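Local coordinates for sugar-phosphate aldolase (Thermotoga maritima, PDB 1PVT), which is a sugar-phosphate aldolase of the class II aldolase and adducin family, an alpha/beta protein built round a central mixed beta-sheet, at residues N29-L34 with K121-T126. Sequence-based numbering, arbitrary orientation.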
ATOM      1  N   ASN A  29      -6.314  -1.109  -0.618  1.00 50.78           N
ATOM      2  CA  ASN A  29      -6.442   0.262  -0.172  1.00 47.33           C
ATOM      3  C   ASN A  29      -5.240   1.035  -0.602  1.00 45.78           C
ATOM      4  O   ASN A  29      -4.206   0.459  -0.941  1.00 44.83           O
ATOM      5  CB  ASN A  29      -6.549   0.308   1.340  1.00 46.52           C
ATOM      6  CG  ASN A  29      -7.742  -0.449   1.846  1.00 46.75           C
ATOM      7  OD1 ASN A  29      -8.887   0.004   1.717  1.00 45.15           O
ATOM      8  ND2 ASN A  29      -7.490  -1.628   2.410  1.00 46.94           N
ATOM      9  N   ILE A  30      -5.382   2.352  -0.565  1.00 44.74           N
ATOM     10  CA  ILE A  30      -4.312   3.254  -0.950  1.00 43.02           C
ATOM     11  C   ILE A  30      -4.225   4.318   0.120  1.00 45.02           C
ATOM     12  O   ILE A  30      -5.219   4.624   0.769  1.00 45.43           O
ATOM     13  CB  ILE A  30      -4.636   3.943  -2.291  1.00 39.41           C
ATOM     14  CG1 ILE A  30      -4.891   2.880  -3.377  1.00 34.80           C
ATOM     15  CG2 ILE A  30      -3.506   4.902  -2.666  1.00 38.63           C
ATOM     16  CD1 ILE A  30      -5.432   3.424  -4.677  1.00 27.85           C
ATOM     17  N   SER A  31      -3.041   4.879   0.315  1.00 49.12           N
ATOM     18  CA  SER A  31      -2.864   5.939   1.309  1.00 53.46           C
ATOM     19  C   SER A  31      -1.722   6.876   0.907  1.00 55.42           C
ATOM     20  O   SER A  31      -0.608   6.437   0.567  1.00 54.57           O
ATOM     21  CB  SER A  31      -2.588   5.354   2.704  1.00 53.44           C
ATOM     22  OG  SER A  31      -1.305   4.733   2.768  1.00 55.15           O
ATOM     23  N   VAL A  32      -2.010   8.173   0.936  1.00 58.14           N
ATOM     24  CA  VAL A  32      -1.009   9.166   0.577  1.00 62.16           C
ATOM     25  C   VAL A  32      -0.883  10.166   1.715  1.00 65.08           C
ATOM     26  O   VAL A  32      -1.883  10.616   2.285  1.00 65.24           O
ATOM     27  CB  VAL A  32      -1.391   9.923  -0.729  1.00 62.23           C
ATOM     28  CG1 VAL A  32      -0.206  10.775  -1.216  1.00 61.49           C
ATOM     29  CG2 VAL A  32      -1.812   8.927  -1.800  1.00 62.23           C
ATOM     30  N   ARG A  33       0.358  10.505   2.039  1.00 68.97           N
ATOM     31  CA  ARG A  33       0.636  11.446   3.109  1.00 72.05           C
ATOM     32  C   ARG A  33       0.782  12.847   2.545  1.00 74.26           C
ATOM     33  O   ARG A  33       1.640  13.103   1.704  1.00 73.96           O
ATOM     34  CB  ARG A  33       1.911  11.019   3.837  1.00 72.12           C
ATOM     35  CG  ARG A  33       2.337  11.929   4.962  1.00 72.36           C
ATOM     36  CD  ARG A  33       3.236  11.188   5.932  1.00 72.69           C
ATOM     37  NE  ARG A  33       4.272  10.400   5.261  1.00 73.58           N
ATOM     38  CZ  ARG A  33       5.403  10.892   4.766  1.00 73.44           C
ATOM     39  NH1 ARG A  33       5.668  12.187   4.859  1.00 74.15           N
ATOM     40  NH2 ARG A  33       6.276  10.082   4.189  1.00 73.35           N
ATOM     41  N   LEU A  34      -0.086  13.746   2.990  1.00 77.75           N
ATOM     42  CA  LEU A  34      -0.036  15.131   2.553  1.00 81.68           C
ATOM     43  C   LEU A  34       1.027  15.861   3.374  1.00 85.13           C
ATOM     44  O   LEU A  34       1.124  15.682   4.593  1.00 85.95           O
ATOM     45  CB  LEU A  34      -1.402  15.789   2.750  1.00 80.41           C
ATOM     46  CG  LEU A  34      -2.347  15.858   1.550  1.00 79.66           C
ATOM     47  CD1 LEU A  34      -1.908  14.876   0.476  1.00 79.70           C
ATOM     48  CD2 LEU A  34      -3.779  15.590   2.013  1.00 78.47           C
ATOM     49  N   LYS A 121       5.907   9.139   0.171  1.00 64.12           N
ATOM     50  CA  LYS A 121       4.625   9.625   0.687  1.00 60.65           C
ATOM     51  C   LYS A 121       3.402   8.735   0.339  1.00 56.78           C
ATOM     52  O   LYS A 121       2.315   8.952   0.880  1.00 55.16           O
ATOM     53  CB  LYS A 121       4.372  11.049   0.178  1.00 62.11           C
ATOM     54  CG  LYS A 121       4.154  11.093  -1.328  1.00 66.15           C
ATOM     55  CD  LYS A 121       3.332  12.304  -1.817  1.00 68.54           C
ATOM     56  CE  LYS A 121       2.848  12.094  -3.277  1.00 68.35           C
ATOM     57  NZ  LYS A 121       2.033  13.228  -3.846  1.00 68.45           N
ATOM     58  N   ALA A 122       3.572   7.732  -0.530  1.00 53.41           N
ATOM     59  CA  ALA A 122       2.447   6.869  -0.927  1.00 50.41           C
ATOM     60  C   ALA A 122       2.541   5.361  -0.652  1.00 47.72           C
ATOM     61  O   ALA A 122       3.604   4.759  -0.772  1.00 45.89           O
ATOM     62  CB  ALA A 122       2.147   7.089  -2.406  1.00 50.71           C
ATOM     63  N   ILE A 123       1.401   4.764  -0.298  1.00 46.17           N
ATOM     64  CA  ILE A 123       1.294   3.322  -0.020  1.00 45.77           C
ATOM     65  C   ILE A 123       0.100   2.640  -0.722  1.00 45.17           C
ATOM     66  O   ILE A 123      -1.063   3.021  -0.529  1.00 44.58           O
ATOM     67  CB  ILE A 123       1.123   3.032   1.473  1.00 46.16           C
ATOM     68  CG1 ILE A 123       2.324   3.551   2.249  1.00 46.14           C
ATOM     69  CG2 ILE A 123       0.972   1.525   1.682  1.00 46.34           C
ATOM     70  CD1 ILE A 123       2.185   3.359   3.729  1.00 44.92           C
ATOM     71  N   VAL A 124       0.393   1.616  -1.515  1.00 44.39           N
ATOM     72  CA  VAL A 124      -0.642   0.893  -2.237  1.00 42.63           C
ATOM     73  C   VAL A 124      -0.601  -0.552  -1.783  1.00 42.54           C
ATOM     74  O   VAL A 124       0.443  -1.192  -1.882  1.00 42.46           O
ATOM     75  CB  VAL A 124      -0.392   0.922  -3.776  1.00 41.84           C
ATOM     76  CG1 VAL A 124      -1.386   0.042  -4.478  1.00 40.84           C
ATOM     77  CG2 VAL A 124      -0.507   2.323  -4.315  1.00 40.28           C
ATOM     78  N   HIS A 125      -1.722  -1.056  -1.273  1.00 43.05           N
ATOM     79  CA  HIS A 125      -1.815  -2.451  -0.838  1.00 43.90           C
ATOM     80  C   HIS A 125      -2.894  -3.188  -1.647  1.00 45.44           C
ATOM     81  O   HIS A 125      -4.069  -2.791  -1.645  1.00 44.59           O
ATOM     82  CB  HIS A 125      -2.155  -2.548   0.651  1.00 42.47           C
ATOM     83  CG  HIS A 125      -2.510  -3.935   1.093  1.00 42.13           C
ATOM     84  ND1 HIS A 125      -3.748  -4.261   1.605  1.00 41.56           N
ATOM     85  CD2 HIS A 125      -1.803  -5.090   1.057  1.00 41.36           C
ATOM     86  CE1 HIS A 125      -3.788  -5.556   1.864  1.00 41.51           C
ATOM     87  NE2 HIS A 125      -2.621  -6.083   1.540  1.00 41.40           N
ATOM     88  N   THR A 126      -2.500  -4.262  -2.327  1.00 46.78           N
ATOM     89  CA  THR A 126      -3.444  -5.014  -3.142  1.00 47.43           C
ATOM     90  C   THR A 126      -3.047  -6.490  -3.189  1.00 48.51           C
ATOM     91  O   THR A 126      -2.012  -6.871  -2.647  1.00 48.06           O
ATOM     92  CB  THR A 126      -3.510  -4.399  -4.569  1.00 47.20           C
ATOM     93  OG1 THR A 126      -4.698  -4.845  -5.236  1.00 48.25           O
ATOM     94  CG2 THR A 126      -2.280  -4.776  -5.377  1.00 44.73           C
TER
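K121 lays its CD and CE alongside V32, each 3.9 Å from CG1, both side chains pointing the same way. CG of K121 sits between its backbone N and carbonyl carbon (chi1 67°), and from there the chain runs extended past the valine. On the other face R33, bent at chi3, turns one face of its guanidinium to K121 CA, NH2 being 3.9 Å from that atom. The two residues thus meet where strand 122-126 begins, and R33 N donates to K121 O at 2.8 Å. From there the strands run antiparallel, with S31 facing I123 and N29 facing H125 as hydrogen-bonded pairs; H125 N to N29 O, 2.9 Å, is nearly straight at 172°. I30 and V124 meet through their CG2 methyls at 4.3 Å on the face packed by helices 2-19 and 203-224. On the opposite face, S31 OG lies 3.2 Å from I123 CB, yet its hydrogen bonds go to H106 and H110 of helix 103-115. This pairing sits mid-sheet in the AraD-like fold, strands 58-63 and 196-200 continuing it. Its chemistry implies a division of labour: backbone bonds set the register, V32, A122, I30 and V124 give one face an apolar lining, and the buried hydroxyl is satisfied by two histidines.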